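Local coordinates for putative glycosyltransferase (GalT1) (Streptococcus parasanguinis FW213, PDB 5HEA), which probably transfers sugars from nucleotide-sugar donors to acceptors, this chain being the C-terminal part of the protein, which includes a family 2 glycosyltransferase domain of GT-A type, at the interface of chains A and B and the interface of chains A and C. Numbering follows the deposited sequence. Chains: chain A/B/C, Putative glycosyltransferase (GalT1).

Contact 1: the interface of chains A and B. Residues chain A 41, 50, 53, 66; chain B 271, 279.
A:His66 meets B:Leu271 with a ring face and B:Tyr279 with a ring edge. Its CG stands anti to the carbonyl carbon (chi1 -62°), and from CB the imidazole runs along the chain B surface toward A:Glu53, turning one face to B:Leu271. CG lies near methyl CD1 of B:Leu271, which sits over the ring centre as a CH-pi contact, 3.7 Å from A:His66 CE1. ND1 accepts from the amide ND2 of A:Asn41 at 3.0 Å, the donor tilted from the ring plane. CD2 points at B:Tyr279, 3.4 Å from its phenol OH, with the two rings edge-to-face at 80°. At the tip, NE2 donates a nearly straight bond, in the ring plane, to the anti lone pair of A:Glu53 OE2 at 2.7 Å. Held at both nitrogens, the ring cannot easily turn, and it offers a fixed face to the leucine. The other methyl, B:Leu271 CD2, reaches A:Ile50 CD1 at 4.0 Å. Water 1 adds a polar bridge, 2.9 Å from A:Asn41 ND2 and 2.8 Å from the backbone O of B:Leu271. Chain A contributes the ends of strands 35-41 and 62-66 and helix 48-58; chain B contributes the end of helix 253-272 and the start of helix 276-291.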
loop_
_atom_site.group_PDB
_atom_site.type_symbol
_atom_site.label_atom_id
_atom_site.label_comp_id
_atom_site.label_asym_id
_atom_site.label_seq_id
_atom_site.Cartn_x
_atom_site.Cartn_y
_atom_site.Cartn_z
ATOM N N ASN A 41 -20.697 -19.108 0.148
ATOM C CA ASN A 41 -20.609 -17.995 1.078
ATOM C C ASN A 41 -19.281 -17.278 0.868
ATOM O O ASN A 41 -18.214 -17.812 1.188
ATOM C CB ASN A 41 -20.738 -18.462 2.533
ATOM C CG ASN A 41 -20.343 -17.389 3.500
ATOM O OD1 ASN A 41 -20.650 -16.226 3.288
ATOM N ND2 ASN A 41 -19.626 -17.762 4.555
ATOM N N ILE A 50 -24.390 -18.571 8.821
ATOM C CA ILE A 50 -25.072 -19.425 9.788
ATOM C C ILE A 50 -26.393 -19.921 9.204
ATOM O O ILE A 50 -26.788 -21.069 9.415
ATOM C CB ILE A 50 -25.282 -18.674 11.139
ATOM C CG1 ILE A 50 -24.150 -18.997 12.124
ATOM C CG2 ILE A 50 -26.599 -19.045 11.795
ATOM C CD1 ILE A 50 -22.766 -18.852 11.573
ATOM N N GLU A 53 -25.479 -22.810 6.920
ATOM C CA GLU A 53 -25.198 -24.022 7.694
ATOM C C GLU A 53 -26.468 -24.714 8.167
ATOM O O GLU A 53 -26.577 -25.936 8.102
ATOM C CB GLU A 53 -24.298 -23.706 8.894
ATOM C CG GLU A 53 -22.857 -23.396 8.522
ATOM C CD GLU A 53 -22.124 -24.609 7.963
ATOM O OE1 GLU A 53 -22.582 -25.745 8.198
ATOM O OE2 GLU A 53 -21.090 -24.429 7.282
ATOM N N HIS A 66 -17.562 -22.212 1.920
ATOM C CA HIS A 66 -17.179 -20.953 2.528
ATOM C C HIS A 66 -15.853 -20.522 1.914
ATOM O O HIS A 66 -14.936 -21.319 1.808
ATOM C CB HIS A 66 -16.992 -21.140 4.031
ATOM C CG HIS A 66 -18.233 -21.562 4.751
ATOM N ND1 HIS A 66 -19.368 -20.781 4.799
ATOM C CD2 HIS A 66 -18.508 -22.667 5.484
ATOM C CE1 HIS A 66 -20.293 -21.392 5.515
ATOM N NE2 HIS A 66 -19.795 -22.538 5.948
ATOM N N LEU B 271 -16.529 -17.758 11.662
ATOM C CA LEU B 271 -17.414 -17.937 10.524
ATOM C C LEU B 271 -18.344 -16.733 10.389
ATOM O O LEU B 271 -18.549 -16.228 9.289
ATOM C CB LEU B 271 -18.219 -19.232 10.640
ATOM C CG LEU B 271 -19.135 -19.543 9.450
ATOM C CD1 LEU B 271 -18.343 -19.576 8.153
ATOM C CD2 LEU B 271 -19.858 -20.864 9.660
ATOM N N TYR B 279 -11.727 -19.958 10.583
ATOM C CA TYR B 279 -12.851 -20.840 10.869
ATOM C C TYR B 279 -12.512 -22.312 10.592
ATOM O O TYR B 279 -12.770 -23.193 11.419
ATOM C CB TYR B 279 -14.097 -20.381 10.091
ATOM C CG TYR B 279 -14.941 -21.505 9.538
ATOM C CD1 TYR B 279 -14.778 -21.935 8.229
ATOM C CD2 TYR B 279 -15.907 -22.130 10.321
ATOM C CE1 TYR B 279 -15.545 -22.962 7.712
ATOM C CE2 TYR B 279 -16.680 -23.162 9.806
ATOM C CZ TYR B 279 -16.490 -23.566 8.505
ATOM O OH TYR B 279 -17.248 -24.585 7.978
HETATM O O HOH W 1 -18.658 -15.855 6.512
#

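Contact 2: the interface of chains A and C. Residues chain A 179-181, 197, 201; chain C 280, 284, 287-288.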
loop_
_atom_site.group_PDB
_atom_site.type_symbol
_atom_site.label_atom_id
_atom_site.label_comp_id
_atom_site.label_asym_id
_atom_site.label_seq_id
_atom_site.Cartn_x
_atom_site.Cartn_y
_atom_site.Cartn_z
ATOM N N GLU A 179 -16.479 -25.005 -20.697
ATOM C CA GLU A 179 -15.056 -25.186 -21.016
ATOM C C GLU A 179 -14.394 -23.858 -21.405
ATOM O O GLU A 179 -14.735 -23.252 -22.431
ATOM C CB GLU A 179 -14.854 -26.210 -22.139
ATOM C CG GLU A 179 -13.373 -26.392 -22.511
ATOM C CD GLU A 179 -13.139 -27.242 -23.760
ATOM O OE1 GLU A 179 -14.108 -27.539 -24.495
ATOM O OE2 GLU A 179 -11.969 -27.608 -24.004
ATOM N N GLY A 180 -13.462 -23.403 -20.570
ATOM C CA GLY A 180 -12.718 -22.191 -20.856
ATOM C C GLY A 180 -13.479 -20.906 -20.590
ATOM O O GLY A 180 -12.969 -19.814 -20.865
ATOM N N ILE A 181 -14.696 -21.027 -20.062
ATOM C CA ILE A 181 -15.502 -19.850 -19.754
ATOM C C ILE A 181 -15.608 -19.625 -18.248
ATOM O O ILE A 181 -16.094 -20.496 -17.518
ATOM C CB ILE A 181 -16.927 -19.946 -20.386
ATOM C CG1 ILE A 181 -16.837 -19.875 -21.919
ATOM C CG2 ILE A 181 -17.792 -18.808 -19.883
ATOM C CD1 ILE A 181 -18.174 -20.078 -22.640
ATOM N N ARG A 197 -21.024 -15.452 -24.099
ATOM C CA ARG A 197 -20.037 -16.420 -24.571
ATOM C C ARG A 197 -20.563 -17.858 -24.491
ATOM O O ARG A 197 -20.263 -18.685 -25.349
ATOM C CB ARG A 197 -18.702 -16.250 -23.843
ATOM C CG ARG A 197 -18.099 -14.860 -24.065
ATOM C CD ARG A 197 -16.728 -14.726 -23.450
ATOM N NE ARG A 197 -16.765 -14.253 -22.066
ATOM C CZ ARG A 197 -16.159 -14.864 -21.048
ATOM N NH1 ARG A 197 -15.485 -15.991 -21.267
ATOM N NH2 ARG A 197 -16.211 -14.352 -19.812
ATOM N N LYS A 201 -21.406 -20.794 -27.712
ATOM C CA LYS A 201 -21.001 -22.198 -27.697
ATOM C C LYS A 201 -22.151 -23.102 -28.135
ATOM O O LYS A 201 -21.924 -24.240 -28.537
ATOM C CB LYS A 201 -20.544 -22.620 -26.295
ATOM C CG LYS A 201 -19.209 -22.041 -25.833
ATOM C CD LYS A 201 -18.046 -22.796 -26.438
ATOM C CE LYS A 201 -16.817 -22.727 -25.536
ATOM N NZ LYS A 201 -16.874 -23.655 -24.370
ATOM N N GLN C 280 -6.799 -17.232 -19.929
ATOM C CA GLN C 280 -8.111 -17.859 -20.015
ATOM C C GLN C 280 -9.013 -17.098 -20.993
ATOM O O GLN C 280 -9.674 -17.707 -21.841
ATOM C CB GLN C 280 -8.744 -17.925 -18.617
ATOM C CG GLN C 280 -10.187 -18.425 -18.578
ATOM C CD GLN C 280 -11.236 -17.305 -18.405
ATOM O OE1 GLN C 280 -11.111 -16.413 -17.555
ATOM N NE2 GLN C 280 -12.290 -17.370 -19.214
ATOM N N ASN C 284 -10.154 -18.517 -24.699
ATOM C CA ASN C 284 -11.582 -18.729 -24.918
ATOM C C ASN C 284 -12.056 -17.993 -26.163
ATOM O O ASN C 284 -12.785 -18.555 -26.977
ATOM C CB ASN C 284 -12.390 -18.305 -23.693
ATOM C CG ASN C 284 -13.888 -18.232 -23.969
ATOM O OD1 ASN C 284 -14.513 -19.209 -24.385
ATOM N ND2 ASN C 284 -14.470 -17.073 -23.716
ATOM N N ASP C 287 -10.760 -19.778 -29.126
ATOM C CA ASP C 287 -11.562 -20.991 -29.236
ATOM C C ASP C 287 -12.923 -20.727 -29.905
ATOM O O ASP C 287 -13.371 -21.506 -30.732
ATOM C CB ASP C 287 -11.775 -21.592 -27.838
ATOM C CG ASP C 287 -12.524 -22.920 -27.866
ATOM O OD1 ASP C 287 -12.407 -23.666 -28.862
ATOM O OD2 ASP C 287 -13.223 -23.223 -26.874
ATOM N N LEU C 288 -13.574 -19.628 -29.544
ATOM C CA LEU C 288 -14.886 -19.302 -30.105
ATOM C C LEU C 288 -14.763 -18.956 -31.585
ATOM O O LEU C 288 -15.555 -19.402 -32.416
ATOM C CB LEU C 288 -15.526 -18.129 -29.357
ATOM C CG LEU C 288 -16.018 -18.413 -27.939
ATOM C CD1 LEU C 288 -16.534 -17.138 -27.271
ATOM C CD2 LEU C 288 -17.102 -19.482 -27.967
HETATM O O HOH W 2 -13.669 -21.838 -24.697
HETATM O O HOH W 3 -14.810 -25.370 -25.754
#
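C:Leu288 CD2 packs at 3.8 Å on A:Lys201 CD, the two side chains meeting at about a right angle. The lysine chain bends at chi2 (-79°), which lays its methylenes on the leucine, and again at chi4, carrying NZ to A:Glu179 O. Beside this, A:Ile181 CG1 lies against the amide of C:Asn284, 3.9 Å from its CG. Further out, C:Gln280 NE2 donates to the backbone O of A:Gly180 at 3.0 Å, approaching from above the carbonyl plane. As modelled, C:Asn284 ND2 faces A:Arg197 NH1 at 2.9 Å, donor against donor. This suggests an amide modelled the wrong way round; turned over, it would probably offer oxygen to the guanidinium and N-H to water 2, which now touches three acceptors: C:Asn284 OD1, A:Glu179 O and C:Asp287 OD2, the last at 2.6 Å. A:Lys201 NZ donates to a lone pair of A:Glu179 O at 2.9 Å and reaches C:Asp287 through water 3, the amine and carboxylate OD2 being 4.4 Å apart without direct contact. The poorly ordered A:Glu179 carboxylate may join this water. One face of helix 276-291 of chain C thus lies across helix 195-201 and the 179-181 loop of chain A, just after the 3-10 turn 175-178.

Contact 3: the interface of chains A and C. Residues chain A 239, 242, 256, 259-260, 289; chain C 243-244, 246-247.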
loop_
_atom_site.group_PDB
_atom_site.type_symbol
_atom_site.label_atom_id
_atom_site.label_comp_id
_atom_site.label_asym_id
_atom_site.label_seq_id
_atom_site.Cartn_x
_atom_site.Cartn_y
_atom_site.Cartn_z
ATOM N N GLU A 239 -17.368 -3.462 -26.258
ATOM C CA GLU A 239 -16.315 -3.469 -27.289
ATOM C C GLU A 239 -15.773 -4.871 -27.545
ATOM O O GLU A 239 -15.639 -5.302 -28.680
ATOM C CB GLU A 239 -15.185 -2.508 -26.899
ATOM C CG GLU A 239 -15.623 -1.048 -27.042
ATOM C CD GLU A 239 -14.728 -0.061 -26.312
ATOM O OE1 GLU A 239 -13.823 -0.501 -25.569
ATOM O OE2 GLU A 239 -14.936 1.166 -26.491
ATOM N N ILE A 242 -18.592 -6.855 -29.434
ATOM C CA ILE A 242 -18.635 -6.487 -30.851
ATOM C C ILE A 242 -17.474 -7.117 -31.610
ATOM O O ILE A 242 -17.669 -7.679 -32.687
ATOM C CB ILE A 242 -18.658 -4.952 -31.056
ATOM C CG1 ILE A 242 -20.031 -4.406 -30.641
ATOM C CG2 ILE A 242 -18.329 -4.589 -32.528
ATOM C CD1 ILE A 242 -20.042 -2.910 -30.346
ATOM N N ILE A 256 -24.187 -2.468 -31.971
ATOM C CA ILE A 256 -23.779 -1.099 -32.263
ATOM C C ILE A 256 -24.718 -0.081 -31.601
ATOM O O ILE A 256 -24.262 0.841 -30.912
ATOM C CB ILE A 256 -23.660 -0.861 -33.789
ATOM C CG1 ILE A 256 -22.504 -1.677 -34.356
ATOM C CG2 ILE A 256 -23.400 0.587 -34.080
ATOM C CD1 ILE A 256 -22.408 -1.646 -35.861
ATOM N N TYR A 259 -24.052 -0.218 -27.962
ATOM C CA TYR A 259 -22.765 0.430 -27.685
ATOM C C TYR A 259 -22.882 1.956 -27.677
ATOM O O TYR A 259 -22.361 2.620 -26.781
ATOM C CB TYR A 259 -21.736 -0.024 -28.732
ATOM C CG TYR A 259 -20.316 0.535 -28.608
ATOM C CD1 TYR A 259 -19.636 0.529 -27.401
ATOM C CD2 TYR A 259 -19.634 1.000 -29.732
ATOM C CE1 TYR A 259 -18.324 1.009 -27.314
ATOM C CE2 TYR A 259 -18.332 1.480 -29.650
ATOM C CZ TYR A 259 -17.683 1.471 -28.444
ATOM O OH TYR A 259 -16.392 1.947 -28.374
ATOM N N LYS A 260 -23.566 2.516 -28.674
ATOM C CA LYS A 260 -23.710 3.970 -28.754
ATOM C C LYS A 260 -24.473 4.507 -27.550
ATOM O O LYS A 260 -24.131 5.562 -27.016
ATOM C CB LYS A 260 -24.407 4.387 -30.052
ATOM C CG LYS A 260 -23.621 4.056 -31.301
ATOM C CD LYS A 260 -24.325 4.525 -32.575
ATOM C CE LYS A 260 -23.623 3.949 -33.803
ATOM N NZ LYS A 260 -23.988 4.549 -35.112
ATOM N N ILE A 289 -18.203 8.689 -33.614
ATOM C CA ILE A 289 -19.313 7.929 -34.166
ATOM C C ILE A 289 -20.395 8.853 -34.744
ATOM O O ILE A 289 -20.891 8.635 -35.857
ATOM C CB ILE A 289 -19.902 6.998 -33.101
ATOM C CG1 ILE A 289 -18.924 5.867 -32.805
ATOM C CG2 ILE A 289 -21.236 6.431 -33.559
ATOM C CD1 ILE A 289 -19.315 5.028 -31.613
ATOM N N ALA C 243 -14.740 -2.124 -32.500
ATOM C CA ALA C 243 -16.060 -1.613 -32.128
ATOM C C ALA C 243 -16.321 -0.208 -32.683
ATOM O O ALA C 243 -17.437 0.113 -33.091
ATOM C CB ALA C 243 -16.238 -1.626 -30.596
ATOM N N LEU C 244 -15.293 0.633 -32.682
ATOM C CA LEU C 244 -15.423 1.985 -33.207
ATOM C C LEU C 244 -15.627 1.976 -34.712
ATOM O O LEU C 244 -16.536 2.614 -35.216
ATOM C CB LEU C 244 -14.177 2.811 -32.890
ATOM C CG LEU C 244 -14.265 3.791 -31.731
ATOM C CD1 LEU C 244 -12.980 4.613 -31.725
ATOM C CD2 LEU C 244 -15.498 4.694 -31.854
ATOM N N ALA C 246 -16.670 -0.390 -36.590
ATOM C CA ALA C 246 -17.939 -1.028 -36.939
ATOM C C ALA C 246 -19.076 -0.033 -36.760
ATOM O O ALA C 246 -19.970 0.057 -37.594
ATOM C CB ALA C 246 -18.174 -2.270 -36.093
ATOM N N SER C 247 -19.017 0.721 -35.667
ATOM C CA SER C 247 -20.020 1.723 -35.348
ATOM C C SER C 247 -20.033 2.875 -36.342
ATOM O O SER C 247 -21.053 3.519 -36.537
ATOM C CB SER C 247 -19.771 2.254 -33.939
ATOM O OG SER C 247 -19.948 1.208 -32.998
HETATM O O HOH W 4 -21.224 6.590 -37.515
#
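C:Ser247 turns its hydroxyl OG anti to the carbonyl carbon (chi1 -64°), while A:Tyr259 swings its ring anti to the backbone N (chi1 -179°), and the two meet at the ring edge. OG lies in the ring plane, 3.3 Å from A:Tyr259 CD2. The hydroxyl is satisfied within its own helix, donating at 2.7 Å to the backbone O of C:Ala243, one turn back. The tyrosine is steadied from its own chain: its phenol OH donates to the anti lone pair of A:Glu239 OE2 at 2.5 Å, a short bond. The glutamate's aliphatic part serves the interface too, CG resting 3.7 Å from methyl CB of C:Ala243. A:Ile242 CG2 covers the same alanine, and the small side chain probably allows the helices to approach here. Next to the tyrosine, A:Ile289 CD1 touches C:Ser247 CB at 3.6 Å, and its CG1 packs on methyl CD2 of C:Leu244. On the side away from A:Ile289, A:Ile256 reaches with CD1 to the backbone O of C:Ala246, and with CG2 to C:Ser247. Polar contacts are slight: A:Lys260 NZ makes a weak bond to C:Ser247 O at 3.4 Å, and water 4 links that same O to A:Ile289 O, 2.7 Å from the latter. The end of helix 231-247 of chain C is thereby packed among helices 231-247, 253-272 and 276-291 of chain A, all from the C-terminal helical part of the chain.

Contacts 2 and 3 belong to one two-fold interface of chains A and C, their C-alpha centres about 22 Å apart, so each has a twin with the chains exchanged. Contact 1 joins A to B without an exact two-fold, about 32 Å from contact 2 and 44 Å from contact 3. Helix 276-291 serves all three, and helix 253-272 serves contacts 1 and 3. The neighbours Tyr279 and Gln280 work in contacts 1 and 2. The C-terminal helices therefore touch different partners and could link two-fold pairs into the deposited hexamer, though the structure alone does not show its role in solution.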